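Local coordinates for adhesion G-protein coupled receptor G6 (Danio rerio, PDB 6V55) that probably links adhesion at the cell surface to G-protein signalling in myelination through a large, calcium-binding, multidomain extracellular region, at residues A[359-364]-A[401-406]; A[341-346]-A[462-467]; A[585-590]-A[606-611]. All blocks are in the same frame, centred on the assembly; numbering follows the deposited sequence.

Interaction 1 (A[359-364]-A[401-406]); sequences RDATAI and QIYLAL. Unlike the reference sequence in segment 401-406: Ile402 (reference Thr).
Thr362 and Tyr403 meet at the hydroxyl end of the aromatic ring. Thr362 OG1 comes in at the ring edge, near its plane, 3.2 Å from Tyr403 CE1, and donates a weak, long hydrogen bond of 3.4 Å to Tyr403 OH. With Thr362 CG2 anti to the backbone N (OG1 at chi1 -42°), this methyl also comes within 3.9 Å of Tyr403 CE1. The methyl of Ala361 fills in beside the phenol, its CB 3.7 Å from Tyr403 OH. The contact seats the first turn of helix 361-374 on strand 399-410, an inner strand of the antiparallel sheet in the SEA domain, an alpha/beta sandwich fold with helices laid on one sheet. Further out, Tyr403 OH gives its own proton to Gln401 OE1 at 2.7 Å, approaching almost in line with the carbonyl at a C=O...donor angle of 169°. The amide of Gln401 is in turn held by Thr399 through NE2, which fixes which end faces the tyrosine. A phenylalanine in place of Tyr403 would probably leave Gln401 OE1 without its short donor and remove the weak acceptor of Thr362 OG1. On the helix side, Asp360 is the N-cap and accepts a weak bond from Ala363 N.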
loop_
_atom_site.group_PDB
_atom_site.type_symbol
_atom_site.label_atom_id
_atom_site.label_comp_id
_atom_site.label_asym_id
_atom_site.label_seq_id
_atom_site.Cartn_x
_atom_site.Cartn_y
_atom_site.Cartn_z
ATOM N N ARG A 359 -32.340 6.564 -45.673
ATOM C CA ARG A 359 -31.024 6.032 -45.358
ATOM C C ARG A 359 -31.055 5.142 -44.123
ATOM O O ARG A 359 -32.080 4.982 -43.450
ATOM C CB ARG A 359 -30.045 7.181 -45.127
ATOM C CG ARG A 359 -30.333 7.940 -43.844
ATOM C CD ARG A 359 -29.804 9.343 -43.941
ATOM N NE ARG A 359 -30.351 10.199 -42.902
ATOM C CZ ARG A 359 -30.158 11.513 -42.852
ATOM N NH1 ARG A 359 -29.436 12.123 -43.790
ATOM N NH2 ARG A 359 -30.687 12.233 -41.869
ATOM N N ASP A 360 -29.890 4.554 -43.848
ATOM C CA ASP A 360 -29.580 3.926 -42.570
ATOM C C ASP A 360 -28.606 4.856 -41.863
ATOM O O ASP A 360 -27.459 5.013 -42.299
ATOM C CB ASP A 360 -28.982 2.534 -42.761
ATOM C CG ASP A 360 -28.311 2.006 -41.500
ATOM O OD1 ASP A 360 -29.024 1.539 -40.573
ATOM O OD2 ASP A 360 -27.062 2.076 -41.434
ATOM N N ALA A 361 -29.064 5.471 -40.771
ATOM C CA ALA A 361 -28.298 6.523 -40.119
ATOM C C ALA A 361 -27.089 6.005 -39.349
ATOM O O ALA A 361 -26.220 6.814 -39.003
ATOM C CB ALA A 361 -29.214 7.320 -39.187
ATOM N N THR A 362 -27.004 4.692 -39.091
ATOM C CA THR A 362 -25.881 4.137 -38.334
ATOM C C THR A 362 -24.565 4.243 -39.107
ATOM O O THR A 362 -23.516 4.521 -38.512
ATOM C CB THR A 362 -26.162 2.680 -37.960
ATOM O OG1 THR A 362 -27.528 2.525 -37.541
ATOM C CG2 THR A 362 -25.289 2.269 -36.836
ATOM N N ALA A 363 -24.614 4.070 -40.437
ATOM C CA ALA A 363 -23.418 4.235 -41.264
ATOM C C ALA A 363 -22.966 5.685 -41.289
ATOM O O ALA A 363 -21.765 5.964 -41.174
ATOM C CB ALA A 363 -23.680 3.740 -42.688
ATOM N N ILE A 364 -23.927 6.611 -41.384
ATOM C CA ILE A 364 -23.636 8.045 -41.458
ATOM C C ILE A 364 -23.097 8.544 -40.125
ATOM O O ILE A 364 -22.133 9.320 -40.089
ATOM C CB ILE A 364 -24.900 8.826 -41.891
ATOM C CG1 ILE A 364 -25.390 8.418 -43.294
ATOM C CG2 ILE A 364 -24.662 10.324 -41.906
ATOM C CD1 ILE A 364 -24.290 8.260 -44.357
ATOM N N GLN A 401 -33.659 9.159 -32.536
ATOM C CA GLN A 401 -33.038 7.843 -32.461
ATOM C C GLN A 401 -31.966 7.884 -31.383
ATOM O O GLN A 401 -31.225 8.864 -31.294
ATOM C CB GLN A 401 -32.441 7.447 -33.820
ATOM C CG GLN A 401 -33.456 7.392 -34.973
ATOM C CD GLN A 401 -32.823 6.989 -36.296
ATOM O OE1 GLN A 401 -31.707 6.472 -36.323
ATOM N NE2 GLN A 401 -33.528 7.225 -37.399
ATOM N N ILE A 402 -31.897 6.847 -30.547
ATOM C CA ILE A 402 -30.911 6.777 -29.477
ATOM C C ILE A 402 -29.987 5.610 -29.782
ATOM O O ILE A 402 -30.446 4.472 -29.950
ATOM C CB ILE A 402 -31.555 6.643 -28.089
ATOM C CG1 ILE A 402 -32.493 7.820 -27.843
ATOM C CG2 ILE A 402 -30.487 6.642 -27.025
ATOM C CD1 ILE A 402 -33.072 7.917 -26.450
ATOM N N TYR A 403 -28.682 5.903 -29.849
ATOM C CA TYR A 403 -27.633 4.964 -30.216
ATOM C C TYR A 403 -26.690 4.751 -29.044
ATOM O O TYR A 403 -26.430 5.671 -28.263
ATOM C CB TYR A 403 -26.823 5.479 -31.415
ATOM C CG TYR A 403 -27.541 5.344 -32.732
ATOM C CD1 TYR A 403 -27.312 4.247 -33.555
ATOM C CD2 TYR A 403 -28.460 6.298 -33.140
ATOM C CE1 TYR A 403 -27.972 4.103 -34.761
ATOM C CE2 TYR A 403 -29.121 6.174 -34.345
ATOM C CZ TYR A 403 -28.876 5.072 -35.149
ATOM O OH TYR A 403 -29.544 4.931 -36.345
ATOM N N LEU A 404 -26.163 3.536 -28.944
ATOM C CA LEU A 404 -25.129 3.197 -27.977
ATOM C C LEU A 404 -23.851 2.860 -28.735
ATOM O O LEU A 404 -23.870 1.975 -29.595
ATOM C CB LEU A 404 -25.576 2.015 -27.127
ATOM C CG LEU A 404 -24.651 1.565 -26.013
ATOM C CD1 LEU A 404 -24.520 2.647 -24.962
ATOM C CD2 LEU A 404 -25.245 0.303 -25.422
ATOM N N ALA A 405 -22.739 3.539 -28.409
ATOM C CA ALA A 405 -21.524 3.439 -29.210
ATOM C C ALA A 405 -20.291 3.230 -28.347
ATOM O O ALA A 405 -20.145 3.841 -27.282
ATOM C CB ALA A 405 -21.310 4.685 -30.061
ATOM N N LEU A 406 -19.371 2.393 -28.858
ATOM C CA LEU A 406 -18.068 2.125 -28.250
ATOM C C LEU A 406 -16.995 2.883 -29.014
ATOM O O LEU A 406 -16.701 2.550 -30.166
ATOM C CB LEU A 406 -17.758 0.629 -28.265
ATOM C CG LEU A 406 -16.472 0.160 -27.569
ATOM C CD1 LEU A 406 -16.605 0.351 -26.085
ATOM C CD2 LEU A 406 -16.187 -1.285 -27.889
#

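Interaction 2 (A[341-346]-A[462-467]); sequences EDIFYR and ESRPTV
Phe344, near the start of strand 342-353, reaches onto Pro465 and Thr466, and its atoms can be followed outward. CB leaves the backbone toward the loop, and with CG anti to the carbonyl carbon (chi1 -68°) the ring is carried out to the turn. The first ring atom to touch is CD1, 4.3 Å from Pro465 CB. Next along the same side, Phe344 CE1 makes the closest approach, 3.9 Å from Thr466 CG2, and CZ at the tip lies 4.3 Å from that same methyl. Both partners approach the ring obliquely, and the threonine side chain crosses it at about a right angle. Thr466 presents its methyl because its OG1 takes the crowded position between N and the carbonyl carbon (chi1 80°). There OG1 donates to Pro465 O at 2.8 Å, in the carbonyl plane and on a lone pair, and accepts a 2.6 Å bond from a water that is also weakly bound by Glu341 N. Ile343 CD1 adds a looser contact, 4.4 Å from the aliphatic Arg464 CD. Behind the loop, Ile487 of strand 480-488 touches Phe344, Pro465 and Thr466 together. Arg464 to Val467 form a type II beta turn, with Pro465 at its second position and Thr466 in the left-handed conformation at its third; this turn packs the disulfide-rich module, probably the hormone-receptor domain, against the SEA sheet.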
loop_
_atom_site.group_PDB
_atom_site.type_symbol
_atom_site.label_atom_id
_atom_site.label_comp_id
_atom_site.label_asym_id
_atom_site.label_seq_id
_atom_site.Cartn_x
_atom_site.Cartn_y
_atom_site.Cartn_z
ATOM N N GLU A 341 -3.227 -1.525 -24.260
ATOM C CA GLU A 341 -2.922 -0.809 -25.499
ATOM C C GLU A 341 -3.980 0.228 -25.835
ATOM O O GLU A 341 -3.654 1.272 -26.390
ATOM C CB GLU A 341 -2.821 -1.766 -26.686
ATOM C CG GLU A 341 -2.060 -3.034 -26.447
ATOM C CD GLU A 341 -1.287 -3.454 -27.682
ATOM O OE1 GLU A 341 -0.039 -3.490 -27.606
ATOM O OE2 GLU A 341 -1.924 -3.735 -28.726
ATOM N N ASP A 342 -5.245 -0.044 -25.540
ATOM C CA ASP A 342 -6.330 0.835 -25.932
ATOM C C ASP A 342 -7.157 1.243 -24.719
ATOM O O ASP A 342 -7.360 0.442 -23.797
ATOM C CB ASP A 342 -7.229 0.155 -26.961
ATOM C CG ASP A 342 -6.508 -0.143 -28.276
ATOM O OD1 ASP A 342 -6.968 -1.041 -29.011
ATOM O OD2 ASP A 342 -5.480 0.506 -28.579
ATOM N N ILE A 343 -7.637 2.493 -24.731
ATOM C CA ILE A 343 -8.565 3.018 -23.727
ATOM C C ILE A 343 -9.958 3.091 -24.345
ATOM O O ILE A 343 -10.128 3.640 -25.444
ATOM C CB ILE A 343 -8.110 4.399 -23.223
ATOM C CG1 ILE A 343 -6.746 4.283 -22.539
ATOM C CG2 ILE A 343 -9.180 5.079 -22.345
ATOM C CD1 ILE A 343 -6.823 3.894 -21.066
ATOM N N PHE A 344 -10.956 2.553 -23.643
ATOM C CA PHE A 344 -12.296 2.385 -24.182
ATOM C C PHE A 344 -13.297 3.320 -23.511
ATOM O O PHE A 344 -13.231 3.551 -22.304
ATOM C CB PHE A 344 -12.727 0.955 -23.995
ATOM C CG PHE A 344 -11.956 -0.019 -24.824
ATOM C CD1 PHE A 344 -10.794 -0.622 -24.334
ATOM C CD2 PHE A 344 -12.397 -0.342 -26.101
ATOM C CE1 PHE A 344 -10.097 -1.551 -25.103
ATOM C CE2 PHE A 344 -11.709 -1.259 -26.885
ATOM C CZ PHE A 344 -10.559 -1.873 -26.380
ATOM N N TYR A 345 -14.231 3.851 -24.301
ATOM C CA TYR A 345 -15.274 4.759 -23.840
ATOM C C TYR A 345 -16.623 4.278 -24.359
ATOM O O TYR A 345 -16.712 3.800 -25.493
ATOM C CB TYR A 345 -15.038 6.173 -24.352
ATOM C CG TYR A 345 -13.764 6.845 -23.885
ATOM C CD1 TYR A 345 -13.762 7.652 -22.745
ATOM C CD2 TYR A 345 -12.575 6.706 -24.602
ATOM C CE1 TYR A 345 -12.614 8.291 -22.325
ATOM C CE2 TYR A 345 -11.410 7.336 -24.183
ATOM C CZ TYR A 345 -11.435 8.128 -23.040
ATOM O OH TYR A 345 -10.285 8.778 -22.609
ATOM N N ARG A 346 -17.678 4.416 -23.555
ATOM C CA ARG A 346 -19.040 4.108 -23.989
ATOM C C ARG A 346 -19.830 5.404 -24.105
ATOM O O ARG A 346 -19.810 6.212 -23.171
ATOM C CB ARG A 346 -19.705 3.166 -22.990
ATOM C CG ARG A 346 -21.146 2.787 -23.289
ATOM C CD ARG A 346 -21.782 2.025 -22.098
ATOM N NE ARG A 346 -21.785 2.896 -20.927
ATOM C CZ ARG A 346 -21.145 2.654 -19.781
ATOM N NH1 ARG A 346 -20.456 1.525 -19.606
ATOM N NH2 ARG A 346 -21.203 3.554 -18.797
ATOM N N GLU A 462 -7.744 -4.600 -9.171
ATOM C CA GLU A 462 -8.540 -3.780 -10.092
ATOM C C GLU A 462 -7.817 -3.646 -11.419
ATOM O O GLU A 462 -6.588 -3.534 -11.452
ATOM C CB GLU A 462 -8.771 -2.382 -9.497
ATOM C CG GLU A 462 -9.847 -1.526 -10.162
ATOM C CD GLU A 462 -9.800 -0.082 -9.681
ATOM O OE1 GLU A 462 -9.323 0.144 -8.552
ATOM O OE2 GLU A 462 -10.226 0.828 -10.427
ATOM N N SER A 463 -8.562 -3.712 -12.523
ATOM C CA SER A 463 -7.906 -3.770 -13.823
ATOM C C SER A 463 -8.654 -2.967 -14.871
ATOM O O SER A 463 -9.882 -3.022 -14.950
ATOM C CB SER A 463 -7.777 -5.209 -14.323
ATOM O OG SER A 463 -7.262 -6.055 -13.312
ATOM N N ARG A 464 -7.888 -2.288 -15.724
ATOM C CA ARG A 464 -8.401 -1.668 -16.941
ATOM C C ARG A 464 -8.882 -2.754 -17.913
ATOM O O ARG A 464 -8.485 -3.915 -17.787
ATOM C CB ARG A 464 -7.305 -0.783 -17.556
ATOM C CG ARG A 464 -7.010 0.464 -16.718
ATOM C CD ARG A 464 -6.144 1.487 -17.449
ATOM N NE ARG A 464 -4.849 1.661 -16.774
ATOM C CZ ARG A 464 -4.402 2.797 -16.237
ATOM N NH1 ARG A 464 -5.132 3.912 -16.300
ATOM N NH2 ARG A 464 -3.209 2.818 -15.640
ATOM N N PRO A 465 -9.808 -2.424 -18.828
ATOM C CA PRO A 465 -10.270 -3.422 -19.816
ATOM C C PRO A 465 -9.164 -3.928 -20.739
ATOM O O PRO A 465 -8.297 -3.164 -21.175
ATOM C CB PRO A 465 -11.326 -2.655 -20.617
ATOM C CG PRO A 465 -11.851 -1.662 -19.667
ATOM C CD PRO A 465 -10.708 -1.249 -18.790
ATOM N N THR A 466 -9.247 -5.241 -21.035
ATOM C CA THR A 466 -8.331 -6.120 -21.802
ATOM C C THR A 466 -6.994 -6.368 -21.093
ATOM O O THR A 466 -6.093 -6.977 -21.677
ATOM C CB THR A 466 -8.068 -5.662 -23.254
ATOM O OG1 THR A 466 -7.099 -4.613 -23.252
ATOM C CG2 THR A 466 -9.361 -5.197 -23.978
ATOM N N VAL A 467 -6.852 -5.967 -19.829
ATOM C CA VAL A 467 -5.686 -6.311 -19.017
ATOM C C VAL A 467 -5.887 -7.714 -18.459
ATOM O O VAL A 467 -6.972 -8.032 -17.958
ATOM C CB VAL A 467 -5.497 -5.285 -17.882
ATOM C CG1 VAL A 467 -4.612 -5.797 -16.747
ATOM C CG2 VAL A 467 -4.983 -3.978 -18.430
HETATM O O HOH W 1 -4.459 -4.606 -23.421
#

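Interaction 3 (A[585-590]-A[606-611]); sequences KAVDEL and KNLVVG
Asn607 OD1 accepts a 2.8 Å hydrogen bond from Lys606 NZ, the donor tilted 19° from the carbonyl plane, at the point where the chain enters the strand that packs on the helix. Asn607 N is bonded to Ser566, so this entry is tied to helix 555-568 as well. The next residue, Leu608, and then Val610, two along, present the same face of the strand to Val587. That valine divides its branches between them: CG2 lies 4.4 Å from Leu608 CD2, while CG1 lies 4.3 Å from Val610 CG1. A chi1 of 167° spreads the two methyls of Val587 along the strand. Helix 573-593 thus lies against strand 608-614 of a four-stranded antiparallel sheet, consistent with the helical and beta-sandwich parts of a GAIN domain meeting, the fold that houses the GPS motif. Around the buried valine, Met675 of strand 671-677 and Ile565 of helix 555-568 close in, and Leu590, one turn on, also packs on Ala558, Val561 and Val562 of that helix. Asp588, facing Met675 and Phe736, hydrogen-bonds through OD1 to a polar side chain of a separate bound peptide, probably the segment that follows the GPS cleavage point.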
loop_
_atom_site.group_PDB
_atom_site.type_symbol
_atom_site.label_atom_id
_atom_site.label_comp_id
_atom_site.label_asym_id
_atom_site.label_seq_id
_atom_site.Cartn_x
_atom_site.Cartn_y
_atom_site.Cartn_z
ATOM N N LYS A 585 -0.089 -39.411 14.412
ATOM C CA LYS A 585 0.650 -40.524 13.830
ATOM C C LYS A 585 1.803 -40.036 12.956
ATOM O O LYS A 585 2.852 -40.690 12.924
ATOM C CB LYS A 585 -0.308 -41.447 13.062
ATOM C CG LYS A 585 -1.147 -42.376 13.940
ATOM C CD LYS A 585 -2.281 -43.013 13.159
ATOM C CE LYS A 585 -2.720 -44.343 13.770
ATOM N NZ LYS A 585 -3.649 -45.108 12.876
ATOM N N ALA A 586 1.672 -38.855 12.323
ATOM C CA ALA A 586 2.767 -38.308 11.511
ATOM C C ALA A 586 3.917 -37.760 12.347
ATOM O O ALA A 586 5.079 -37.870 11.931
ATOM C CB ALA A 586 2.270 -37.189 10.600
ATOM N N VAL A 587 3.615 -37.131 13.488
ATOM C CA VAL A 587 4.654 -36.716 14.431
ATOM C C VAL A 587 5.378 -37.935 15.008
ATOM O O VAL A 587 6.607 -37.917 15.176
ATOM C CB VAL A 587 4.021 -35.832 15.523
ATOM C CG1 VAL A 587 4.931 -35.606 16.694
ATOM C CG2 VAL A 587 3.727 -34.521 14.949
ATOM N N ASP A 588 4.639 -39.028 15.250
ATOM C CA ASP A 588 5.209 -40.239 15.845
ATOM C C ASP A 588 6.209 -40.905 14.911
ATOM O O ASP A 588 7.281 -41.348 15.344
ATOM C CB ASP A 588 4.100 -41.242 16.192
ATOM C CG ASP A 588 3.275 -40.845 17.427
ATOM O OD1 ASP A 588 2.260 -41.548 17.676
ATOM O OD2 ASP A 588 3.610 -39.837 18.114
ATOM N N GLU A 589 5.900 -40.932 13.623
ATOM C CA GLU A 589 6.793 -41.564 12.668
ATOM C C GLU A 589 7.936 -40.663 12.259
ATOM O O GLU A 589 8.977 -41.187 11.852
ATOM C CB GLU A 589 6.029 -41.993 11.423
ATOM C CG GLU A 589 6.610 -43.234 10.783
ATOM C CD GLU A 589 6.453 -43.193 9.305
ATOM O OE1 GLU A 589 5.677 -42.319 8.845
ATOM O OE2 GLU A 589 7.081 -44.033 8.618
ATOM N N LEU A 590 7.745 -39.334 12.335
ATOM C CA LEU A 590 8.834 -38.376 12.124
ATOM C C LEU A 590 9.950 -38.595 13.129
ATOM O O LEU A 590 11.130 -38.618 12.761
ATOM C CB LEU A 590 8.295 -36.948 12.227
ATOM C CG LEU A 590 9.236 -35.755 12.249
ATOM C CD1 LEU A 590 9.374 -35.274 10.846
ATOM C CD2 LEU A 590 8.670 -34.614 13.074
ATOM N N LYS A 606 6.262 -23.501 19.300
ATOM C CA LYS A 606 5.502 -22.806 20.337
ATOM C C LYS A 606 4.703 -23.780 21.206
ATOM O O LYS A 606 4.777 -23.698 22.435
ATOM C CB LYS A 606 4.602 -21.741 19.705
ATOM C CG LYS A 606 3.981 -20.745 20.712
ATOM C CD LYS A 606 2.545 -20.338 20.283
ATOM C CE LYS A 606 1.666 -19.851 21.452
ATOM N NZ LYS A 606 0.788 -20.924 22.029
ATOM N N ASN A 607 4.007 -24.755 20.607
ATOM C CA ASN A 607 3.202 -25.693 21.393
ATOM C C ASN A 607 3.697 -27.143 21.367
ATOM O O ASN A 607 2.976 -28.034 21.842
ATOM C CB ASN A 607 1.748 -25.687 20.923
ATOM C CG ASN A 607 1.147 -24.318 20.921
ATOM O OD1 ASN A 607 0.998 -23.688 21.973
ATOM N ND2 ASN A 607 0.765 -23.846 19.734
ATOM N N LEU A 608 4.889 -27.410 20.828
ATOM C CA LEU A 608 5.349 -28.776 20.603
ATOM C C LEU A 608 6.867 -28.810 20.581
ATOM O O LEU A 608 7.490 -28.144 19.747
ATOM C CB LEU A 608 4.826 -29.330 19.280
ATOM C CG LEU A 608 5.287 -30.757 18.973
ATOM C CD1 LEU A 608 4.695 -31.742 19.946
ATOM C CD2 LEU A 608 4.980 -31.166 17.553
ATOM N N VAL A 609 7.461 -29.603 21.465
ATOM C CA VAL A 609 8.889 -29.884 21.401
ATOM C C VAL A 609 9.070 -31.393 21.343
ATOM O O VAL A 609 8.388 -32.131 22.068
ATOM C CB VAL A 609 9.652 -29.237 22.575
ATOM C CG1 VAL A 609 9.026 -29.545 23.935
ATOM C CG2 VAL A 609 11.095 -29.600 22.538
ATOM N N VAL A 610 9.880 -31.865 20.384
ATOM C CA VAL A 610 10.172 -33.293 20.279
ATOM C C VAL A 610 11.681 -33.455 20.344
ATOM O O VAL A 610 12.447 -32.567 19.950
ATOM C CB VAL A 610 9.587 -33.990 19.013
ATOM C CG1 VAL A 610 8.071 -33.747 18.882
ATOM C CG2 VAL A 610 10.314 -33.626 17.719
ATOM N N GLY A 611 12.107 -34.573 20.901
ATOM C CA GLY A 611 13.525 -34.799 21.116
ATOM C C GLY A 611 13.862 -36.257 20.946
ATOM O O GLY A 611 13.049 -37.141 21.233
#

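Interactions 1 and 2 both reach one antiparallel sheet, in which strands 399-410 and 342-353 are neighbours, and their centres are 23 Å apart. They touch directly: Leu406 CD1 packs 3.5 Å from Tyr345 O, and Leu404 CD1 lies 3.8 Å from Arg346 CG. Along the chain interaction 1 is nested in the loop that interaction 2 closes, within the domain whose sheet, at the start of strand 342-353, meets the following module. Interaction 3 follows in series, its centre 53 Å from that of interaction 2 and 73 Å from that of interaction 1. In interaction 1 the side chain of Thr362 is about 9 Å from a bound NAG, whereas Glu589 of segment 585-590 touches another through a weak hydrogen bond.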